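Local coordinates for CrmK (Actinoalloteichus sp. WH1-2216-6, PDB 5I1V), which is an oxidase with covalently bound FAD that takes part in recycling shunt products during caerulomycin biosynthesis, at residues Y33-S39 / I78-M84. Residues are numbered along the deposited sequence; the frame is centred on the assembly and turned at random.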
ATOM      1  N   TYR A  33     -15.159 -24.202  -1.056  1.00 18.59           N
ATOM      2  CA  TYR A  33     -14.416 -23.549  -2.072  1.00 18.21           C
ATOM      3  C   TYR A  33     -14.565 -22.049  -1.953  1.00 17.31           C
ATOM      4  O   TYR A  33     -15.526 -21.541  -1.363  1.00 16.24           O
ATOM      5  CB  TYR A  33     -14.836 -24.056  -3.481  1.00 18.26           C
ATOM      6  CG  TYR A  33     -16.274 -23.917  -3.840  1.00 19.41           C
ATOM      7  CD1 TYR A  33     -16.754 -22.789  -4.455  1.00 20.14           C
ATOM      8  CD2 TYR A  33     -17.158 -24.925  -3.557  1.00 22.05           C
ATOM      9  CE1 TYR A  33     -18.085 -22.681  -4.820  1.00 22.36           C
ATOM     10  CE2 TYR A  33     -18.485 -24.817  -3.859  1.00 23.72           C
ATOM     11  CZ  TYR A  33     -18.950 -23.692  -4.505  1.00 23.06           C
ATOM     12  OH  TYR A  33     -20.294 -23.590  -4.799  1.00 21.95           O
ATOM     13  N   PHE A  34     -13.603 -21.334  -2.504  1.00 17.16           N
ATOM     14  CA  PHE A  34     -13.749 -19.914  -2.834  1.00 16.80           C
ATOM     15  C   PHE A  34     -14.176 -19.813  -4.306  1.00 18.18           C
ATOM     16  O   PHE A  34     -13.708 -20.586  -5.207  1.00 17.41           O
ATOM     17  CB  PHE A  34     -12.426 -19.172  -2.651  1.00 16.82           C
ATOM     18  CG  PHE A  34     -11.918 -19.196  -1.244  1.00 17.75           C
ATOM     19  CD1 PHE A  34     -11.101 -20.218  -0.815  1.00 18.10           C
ATOM     20  CD2 PHE A  34     -12.244 -18.183  -0.363  1.00 17.69           C
ATOM     21  CE1 PHE A  34     -10.589 -20.219   0.475  1.00 17.63           C
ATOM     22  CE2 PHE A  34     -11.743 -18.189   0.918  1.00 18.53           C
ATOM     23  CZ  PHE A  34     -10.943 -19.221   1.334  1.00 17.97           C
ATOM     24  N   ARG A  35     -15.028 -18.837  -4.603  1.00 16.60           N
ATOM     25  CA  ARG A  35     -15.391 -18.593  -5.987  1.00 17.14           C
ATOM     26  C   ARG A  35     -14.961 -17.141  -6.281  1.00 18.00           C
ATOM     27  O   ARG A  35     -15.280 -16.272  -5.497  1.00 17.07           O
ATOM     28  CB  ARG A  35     -16.909 -18.798  -6.146  1.00 18.72           C
ATOM     29  CG  ARG A  35     -17.459 -18.452  -7.536  1.00 20.46           C
ATOM     30  CD  ARG A  35     -16.986 -19.350  -8.626  1.00 22.17           C
ATOM     31  NE  ARG A  35     -17.329 -20.756  -8.382  1.00 26.81           N
ATOM     32  CZ  ARG A  35     -18.540 -21.272  -8.536  1.00 24.83           C
ATOM     33  NH1 ARG A  35     -19.562 -20.526  -8.948  1.00 25.38           N
ATOM     34  NH2 ARG A  35     -18.728 -22.543  -8.296  1.00 27.42           N
ATOM     35  N   LEU A  36     -14.193 -16.900  -7.349  1.00 16.99           N
ATOM     36  CA  LEU A  36     -13.817 -15.541  -7.764  1.00 20.01           C
ATOM     37  C   LEU A  36     -14.488 -15.208  -9.111  1.00 18.65           C
ATOM     38  O   LEU A  36     -13.990 -15.640 -10.144  1.00 19.65           O
ATOM     39  CB  LEU A  36     -12.309 -15.450  -7.940  1.00 22.43           C
ATOM     40  CG  LEU A  36     -11.352 -15.686  -6.746  1.00 29.22           C
ATOM     41  CD1 LEU A  36     -10.519 -14.444  -6.440  1.00 33.97           C
ATOM     42  CD2 LEU A  36     -11.993 -16.156  -5.486  1.00 31.62           C
ATOM     43  N   PRO A  37     -15.642 -14.514  -9.079  1.00 17.37           N
ATOM     44  CA  PRO A  37     -16.359 -14.134 -10.295  1.00 17.86           C
ATOM     45  C   PRO A  37     -15.781 -12.869 -10.936  1.00 19.04           C
ATOM     46  O   PRO A  37     -15.097 -12.078 -10.279  1.00 17.43           O
ATOM     47  CB  PRO A  37     -17.777 -13.937  -9.802  1.00 18.15           C
ATOM     48  CG  PRO A  37     -17.626 -13.569  -8.386  1.00 18.23           C
ATOM     49  CD  PRO A  37     -16.362 -14.126  -7.882  1.00 16.91           C
ATOM     50  N   TYR A  38     -16.093 -12.680 -12.223  1.00 19.72           N
ATOM     51  CA  TYR A  38     -15.600 -11.542 -12.969  1.00 22.24           C
ATOM     52  C   TYR A  38     -16.760 -10.640 -13.442  1.00 23.18           C
ATOM     53  O   TYR A  38     -16.503  -9.596 -14.010  1.00 24.54           O
ATOM     54  CB  TYR A  38     -14.783 -12.019 -14.223  1.00 23.24           C
ATOM     55  CG  TYR A  38     -13.523 -12.746 -13.840  1.00 24.69           C
ATOM     56  CD1 TYR A  38     -12.424 -12.040 -13.356  1.00 26.51           C
ATOM     57  CD2 TYR A  38     -13.442 -14.141 -13.895  1.00 23.74           C
ATOM     58  CE1 TYR A  38     -11.276 -12.691 -12.960  1.00 28.62           C
ATOM     59  CE2 TYR A  38     -12.298 -14.816 -13.497  1.00 24.81           C
ATOM     60  CZ  TYR A  38     -11.208 -14.083 -13.021  1.00 26.59           C
ATOM     61  OH  TYR A  38     -10.064 -14.715 -12.606  1.00 27.05           O
ATOM     62  N   SER A  39     -18.019 -11.031 -13.228  1.00 20.31           N
ATOM     63  CA  SER A  39     -19.150 -10.257 -13.726  1.00 20.61           C
ATOM     64  C   SER A  39     -20.331 -10.516 -12.811  1.00 20.76           C
ATOM     65  O   SER A  39     -20.359 -11.519 -12.087  1.00 19.04           O
ATOM     66  CB  SER A  39     -19.507 -10.747 -15.132  1.00 21.90           C
ATOM     67  OG  SER A  39     -19.949 -12.103 -15.063  1.00 23.72           O
ATOM     68  N   ILE A  78     -17.307 -19.035  -0.046  1.00 15.78           N
ATOM     69  CA  ILE A  78     -16.986 -17.623   0.019  1.00 15.56           C
ATOM     70  C   ILE A  78     -16.786 -17.085  -1.383  1.00 17.16           C
ATOM     71  O   ILE A  78     -16.000 -17.629  -2.154  1.00 19.00           O
ATOM     72  CB  ILE A  78     -15.728 -17.394   0.866  1.00 15.82           C
ATOM     73  CG1 ILE A  78     -16.013 -17.768   2.281  1.00 16.06           C
ATOM     74  CG2 ILE A  78     -15.254 -15.939   0.725  1.00 16.20           C
ATOM     75  CD1 ILE A  78     -14.777 -17.722   3.180  1.00 16.13           C
ATOM     76  N   VAL A  79     -17.595 -16.090  -1.766  1.00 17.32           N
ATOM     77  CA  VAL A  79     -17.482 -15.436  -3.050  1.00 18.79           C
ATOM     78  C   VAL A  79     -16.527 -14.240  -2.860  1.00 17.80           C
ATOM     79  O   VAL A  79     -16.865 -13.296  -2.119  1.00 17.53           O
ATOM     80  CB  VAL A  79     -18.851 -14.923  -3.533  1.00 20.68           C
ATOM     81  CG1 VAL A  79     -18.702 -14.159  -4.823  1.00 20.58           C
ATOM     82  CG2 VAL A  79     -19.826 -16.068  -3.745  1.00 21.48           C
ATOM     83  N   ASP A  80     -15.368 -14.272  -3.511  1.00 16.42           N
ATOM     84  CA  ASP A  80     -14.356 -13.249  -3.296  1.00 19.51           C
ATOM     85  C   ASP A  80     -14.430 -12.341  -4.517  1.00 17.71           C
ATOM     86  O   ASP A  80     -14.222 -12.787  -5.625  1.00 18.21           O
ATOM     87  CB  ASP A  80     -13.000 -13.863  -3.142  1.00 22.53           C
ATOM     88  CG  ASP A  80     -11.902 -12.860  -2.878  1.00 25.96           C
ATOM     89  OD1 ASP A  80     -11.805 -11.829  -3.563  1.00 27.17           O
ATOM     90  OD2 ASP A  80     -11.082 -13.123  -1.961  1.00 27.37           O
ATOM     91  N   LEU A  81     -14.743 -11.084  -4.276  1.00 17.31           N
ATOM     92  CA  LEU A  81     -14.952 -10.076  -5.362  1.00 18.15           C
ATOM     93  C   LEU A  81     -13.715  -9.277  -5.753  1.00 19.37           C
ATOM     94  O   LEU A  81     -13.818  -8.294  -6.474  1.00 19.55           O
ATOM     95  CB  LEU A  81     -16.074  -9.158  -4.933  1.00 17.96           C
ATOM     96  CG  LEU A  81     -17.446  -9.807  -4.783  1.00 19.23           C
ATOM     97  CD1 LEU A  81     -18.502  -8.722  -4.592  1.00 19.30           C
ATOM     98  CD2 LEU A  81     -17.859 -10.663  -5.953  1.00 19.96           C
ATOM     99  N   SER A  82     -12.535  -9.674  -5.285  1.00 20.06           N
ATOM    100  CA  SER A  82     -11.315  -8.888  -5.544  1.00 21.52           C
ATOM    101  C   SER A  82     -10.941  -8.740  -7.015  1.00 24.62           C
ATOM    102  O   SER A  82     -10.284  -7.782  -7.369  1.00 25.09           O
ATOM    103  CB  SER A  82     -10.131  -9.448  -4.721  1.00 22.27           C
ATOM    104  OG  SER A  82      -9.943 -10.811  -5.013  1.00 24.77           O
ATOM    105  N   SER A  83     -11.420  -9.616  -7.894  1.00 22.96           N
ATOM    106  CA  SER A  83     -11.204  -9.447  -9.326  1.00 25.77           C
ATOM    107  C   SER A  83     -12.246  -8.547 -10.024  1.00 25.39           C
ATOM    108  O   SER A  83     -12.176  -8.384 -11.215  1.00 27.01           O
ATOM    109  CB  SER A  83     -11.138 -10.824 -10.024  1.00 27.41           C
ATOM    110  OG  SER A  83     -10.093 -11.646  -9.447  1.00 29.14           O
ATOM    111  N   MET A  84     -13.215  -7.999  -9.305  1.00 21.94           N
ATOM    112  CA  MET A  84     -14.154  -7.022  -9.850  1.00 22.46           C
ATOM    113  C   MET A  84     -13.836  -5.678  -9.178  1.00 20.83           C
ATOM    114  O   MET A  84     -14.424  -5.327  -8.170  1.00 20.05           O
ATOM    115  CB  MET A  84     -15.613  -7.452  -9.539  1.00 24.58           C
ATOM    116  CG  MET A  84     -16.036  -8.736 -10.244  1.00 24.07           C
ATOM    117  SD  MET A  84     -17.691  -9.336  -9.869  1.00 27.02           S
ATOM    118  CE  MET A  84     -18.754  -7.970 -10.313  1.00 26.56           C
TER
HETATM  119  O   HOH W   1     -13.532 -11.573  -8.003  1.00 19.16           O
HETATM  120  O   HOH W   2     -14.039  -8.297 -13.820  1.00 32.92           O
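Asp80 begins its side chain with CB lying 3.4 Å from Leu36 CD2, the two side chains running alongside each other. With CG anti to the backbone N (chi1 -178°), the carboxylate is carried past Leu36 CD1 to its polar partners. Asp80 OD1 accepts twice: Ser82 N lies 2.9 Å from it, nearly along the C-O axis, and closes an Asx turn, while Ser82 OG, 2.6 Å from Asp80 OD1, comes from above the carboxylate plane. OD2 forms a salt bridge with Arg60. With an alanine here the carboxylate is gone, which is likely to leave Arg60 without its counter-charge and both Ser82 donors without their acceptor. Strands 33-36 and 77-80 are parallel neighbours in the small mixed sheet of the FAD-binding domain, joined by Arg35 N to Ile78 O (2.9 Å) and Asp80 N to Arg35 O (2.8 Å). Just past strand 33-36, Pro37 has no N-H to carry the ladder on; its CD lies 3.4 Å from Asp80 O, and its CG packs on Val79 CG1 and Leu81 CD2; Leu81 itself touches the FAD. A water bridges the two segments, donating to Pro37 O and Asp80 O and accepting from Ser83 N. Ser83 sets its CB 3.5 Å from Tyr38 CE1, and Ser83 OG and Tyr38 OH both hydrogen-bond to Asn114 OD1 of the second subunit.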